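Local coordinates for matrix protein VP40 (Lake Victoria marburgvirus, PDB 5B0V), which drives assembly and budding of virus particles as the filoviral matrix protein, recruiting host multivesicular-body proteins and reorganising from dimers into multimers at the plasma membrane, at residues G202-A208 against V305-N311. Residues are numbered along the deposited sequence; the frame is centred on the assembly and turned at random.
Sequences GNTMHPA and VVLAYAN
Two antiparallel strands pair here in a small antiparallel sheet of the C-terminal domain of VP40. Residues 205-208 belong to its central strand and residues 305-309 to an outer one. The pairing thus joins the strand after helix 197-201 to a strand near the C terminus. Their axes approach to 4.1 Å, with 140° between strand directions. Gly202 leaves helix 197-201, and its O accepts a hydrogen bond from Asn311 ND2 at 3.0 Å. Asn311 has chi1 t, and its OD1 accepts a hydrogen bond from Thr313 N. Asn203 O lies at the edge of the Tyr309 ring, 3.2 Å from CE1. Met205, a selenomethionine with chi1 m and chi2 t, crosses one face of that ring in a Met-aromatic contact. Its CG is 3.8 Å and its SE 4.2 Å from the centroid of the Tyr309 ring. His206 and Ala308 form a hydrogen-bonded pair: His206 N to Ala308 O is 2.7 Å, and Ala308 N to His206 O is 2.9 Å. Pro207 faces Leu307 in a non-hydrogen-bonded pair, CA to CA 4.6 Å, so its missing amide hydrogen costs this pairing nothing. Both side chains lie on the sheet face of Met205 and Tyr309; helix 237-243 packs against Pro207. Ala208 lies on the other face, with His206, Val306 and Ala308. Its CB is 3.9 Å from Ala308 CB. A second hydrogen-bonded pair joins Ala208 N to Val306 O at 2.7 Å and Val306 N to Ala208 O at 2.9 Å.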
ATOM      1  N   GLY A 202     -10.026  18.964 -18.897  1.00 46.32           N
ATOM      2  CA  GLY A 202     -10.580  19.375 -20.200  1.00 47.22           C
ATOM      3  C   GLY A 202     -10.323  18.413 -21.352  1.00 45.52           C
ATOM      4  O   GLY A 202      -9.894  17.293 -21.154  1.00 45.00           O
ATOM      5  N   ASN A 203     -10.602  18.842 -22.569  1.00 45.23           N
ATOM      6  CA  ASN A 203     -10.299  18.006 -23.751  1.00 44.56           C
ATOM      7  C   ASN A 203      -9.664  18.828 -24.812  1.00 42.67           C
ATOM      8  O   ASN A 203      -9.864  18.597 -25.982  1.00 43.78           O
ATOM      9  CB  ASN A 203     -11.549  17.335 -24.301  1.00 46.47           C
ATOM     10  CG  ASN A 203     -12.734  18.259 -24.289  1.00 49.77           C
ATOM     11  OD1 ASN A 203     -12.625  19.417 -24.676  1.00 49.23           O
ATOM     12  ND2 ASN A 203     -13.872  17.764 -23.807  1.00 53.12           N
ATOM     13  N   THR A 204      -8.910  19.815 -24.367  1.00 41.27           N
ATOM     14  CA  THR A 204      -8.188  20.692 -25.241  1.00 40.23           C
ATOM     15  C   THR A 204      -6.822  20.091 -25.433  1.00 37.64           C
ATOM     16  O   THR A 204      -6.355  19.353 -24.569  1.00 36.93           O
ATOM     17  CB  THR A 204      -8.019  22.070 -24.600  1.00 41.04           C
ATOM     18  OG1 THR A 204      -9.251  22.435 -23.990  1.00 41.70           O
ATOM     19  CG2 THR A 204      -7.628  23.128 -25.655  1.00 42.28           C
HETATM   20  N   MSE A 205      -6.199  20.421 -26.566  1.00 36.52           N
HETATM   21  CA  MSE A 205      -4.845  19.952 -26.902  1.00 34.86           C
HETATM   22  C   MSE A 205      -3.883  21.097 -26.794  1.00 33.78           C
HETATM   23  O   MSE A 205      -4.277  22.240 -26.958  1.00 34.70           O
HETATM   24  CB  MSE A 205      -4.882  19.361 -28.304  1.00 34.64           C
HETATM   25  CG  MSE A 205      -5.577  18.014 -28.208  1.00 35.06           C
HETATM   26 SE   MSE A 205      -5.671  17.086 -29.913  1.00 35.06          SE
HETATM   27  CE  MSE A 205      -4.152  15.854 -29.677  1.00 34.17           C
ATOM     28  N   HIS A 206      -2.633  20.829 -26.446  1.00 32.50           N
ATOM     29  CA  HIS A 206      -1.691  21.925 -26.222  1.00 32.62           C
ATOM     30  C   HIS A 206      -0.329  21.591 -26.718  1.00 31.89           C
ATOM     31  O   HIS A 206      -0.011  20.429 -26.890  1.00 32.18           O
ATOM     32  CB  HIS A 206      -1.588  22.278 -24.749  1.00 32.76           C
ATOM     33  CG  HIS A 206      -2.916  22.370 -24.091  1.00 34.12           C
ATOM     34  ND1 HIS A 206      -3.539  23.569 -23.838  1.00 35.39           N
ATOM     35  CD2 HIS A 206      -3.781  21.404 -23.703  1.00 35.48           C
ATOM     36  CE1 HIS A 206      -4.717  23.339 -23.283  1.00 36.54           C
ATOM     37  NE2 HIS A 206      -4.892  22.034 -23.196  1.00 36.88           N
ATOM     38  N   PRO A 207       0.489  22.618 -26.927  1.00 31.37           N
ATOM     39  CA  PRO A 207       1.824  22.359 -27.385  1.00 31.27           C
ATOM     40  C   PRO A 207       2.523  21.411 -26.452  1.00 30.62           C
ATOM     41  O   PRO A 207       2.488  21.589 -25.233  1.00 30.26           O
ATOM     42  CB  PRO A 207       2.468  23.737 -27.335  1.00 31.74           C
ATOM     43  CG  PRO A 207       1.350  24.673 -27.560  1.00 31.62           C
ATOM     44  CD  PRO A 207       0.182  24.053 -26.887  1.00 31.23           C
ATOM     45  N   ALA A 208       3.135  20.397 -27.035  1.00 31.26           N
ATOM     46  CA  ALA A 208       3.872  19.399 -26.283  1.00 30.90           C
ATOM     47  C   ALA A 208       5.092  18.978 -27.063  1.00 31.54           C
ATOM     48  O   ALA A 208       5.124  19.116 -28.301  1.00 31.59           O
ATOM     49  CB  ALA A 208       3.000  18.202 -26.063  1.00 31.31           C
ATOM     50  N   VAL A 305       7.716  18.426 -32.170  1.00 32.25           N
ATOM     51  CA  VAL A 305       6.661  19.222 -31.528  1.00 31.56           C
ATOM     52  C   VAL A 305       5.266  18.823 -31.985  1.00 31.78           C
ATOM     53  O   VAL A 305       4.983  18.758 -33.186  1.00 33.53           O
ATOM     54  CB  VAL A 305       6.781  20.710 -31.849  1.00 32.37           C
ATOM     55  CG1 VAL A 305       5.741  21.493 -31.071  1.00 32.10           C
ATOM     56  CG2 VAL A 305       8.167  21.203 -31.518  1.00 33.09           C
ATOM     57  N   VAL A 306       4.389  18.582 -31.022  1.00 30.66           N
ATOM     58  CA  VAL A 306       3.028  18.154 -31.309  1.00 30.49           C
ATOM     59  C   VAL A 306       2.038  18.878 -30.402  1.00 30.22           C
ATOM     60  O   VAL A 306       2.416  19.602 -29.496  1.00 29.47           O
ATOM     61  CB  VAL A 306       2.882  16.620 -31.168  1.00 29.93           C
ATOM     62  CG1 VAL A 306       3.745  15.913 -32.207  1.00 30.96           C
ATOM     63  CG2 VAL A 306       3.262  16.136 -29.768  1.00 28.90           C
ATOM     64  N   LEU A 307       0.764  18.647 -30.673  1.00 30.96           N
ATOM     65  CA  LEU A 307      -0.318  19.060 -29.810  1.00 30.78           C
ATOM     66  C   LEU A 307      -0.817  17.816 -29.117  1.00 31.44           C
ATOM     67  O   LEU A 307      -1.116  16.820 -29.763  1.00 32.17           O
ATOM     68  CB  LEU A 307      -1.437  19.662 -30.628  1.00 31.81           C
ATOM     69  CG  LEU A 307      -1.135  20.989 -31.338  1.00 32.19           C
ATOM     70  CD1 LEU A 307      -2.097  21.243 -32.488  1.00 33.32           C
ATOM     71  CD2 LEU A 307      -1.184  22.123 -30.347  1.00 31.40           C
ATOM     72  N   ALA A 308      -0.844  17.829 -27.789  1.00 31.95           N
ATOM     73  CA  ALA A 308      -1.322  16.678 -27.043  1.00 32.11           C
ATOM     74  C   ALA A 308      -2.362  17.101 -26.027  1.00 32.90           C
ATOM     75  O   ALA A 308      -2.416  18.267 -25.623  1.00 33.81           O
ATOM     76  CB  ALA A 308      -0.173  15.988 -26.358  1.00 31.60           C
ATOM     77  N   TYR A 309      -3.199  16.145 -25.634  1.00 33.11           N
ATOM     78  CA  TYR A 309      -4.100  16.333 -24.515  1.00 32.67           C
ATOM     79  C   TYR A 309      -3.306  16.392 -23.239  1.00 32.04           C
ATOM     80  O   TYR A 309      -2.327  15.661 -23.060  1.00 31.82           O
ATOM     81  CB  TYR A 309      -5.072  15.176 -24.391  1.00 33.38           C
ATOM     82  CG  TYR A 309      -6.099  15.103 -25.495  1.00 35.32           C
ATOM     83  CD1 TYR A 309      -7.122  16.054 -25.582  1.00 36.26           C
ATOM     84  CD2 TYR A 309      -6.076  14.068 -26.424  1.00 36.00           C
ATOM     85  CE1 TYR A 309      -8.072  15.972 -26.564  1.00 37.24           C
ATOM     86  CE2 TYR A 309      -7.031  13.981 -27.410  1.00 37.31           C
ATOM     87  CZ  TYR A 309      -8.017  14.936 -27.476  1.00 38.06           C
ATOM     88  OH  TYR A 309      -8.946  14.864 -28.479  1.00 41.20           O
ATOM     89  N   ALA A 310      -3.730  17.261 -22.334  1.00 32.91           N
ATOM     90  CA  ALA A 310      -3.194  17.264 -20.978  1.00 32.28           C
ATOM     91  C   ALA A 310      -3.953  16.261 -20.130  1.00 31.76           C
ATOM     92  O   ALA A 310      -3.405  15.637 -19.249  1.00 31.59           O
ATOM     93  CB  ALA A 310      -3.295  18.654 -20.399  1.00 33.04           C
ATOM     94  N   ASN A 311      -5.228  16.115 -20.416  1.00 34.26           N
ATOM     95  CA  ASN A 311      -6.088  15.215 -19.688  1.00 36.00           C
ATOM     96  C   ASN A 311      -5.607  13.795 -19.857  1.00 35.96           C
ATOM     97  O   ASN A 311      -5.714  13.264 -20.959  1.00 34.94           O
ATOM     98  CB  ASN A 311      -7.525  15.372 -20.201  1.00 38.06           C
ATOM     99  CG  ASN A 311      -8.501  14.449 -19.519  1.00 39.69           C
ATOM    100  OD1 ASN A 311      -8.156  13.335 -19.127  1.00 40.89           O
ATOM    101  ND2 ASN A 311      -9.742  14.911 -19.367  1.00 40.79           N
TER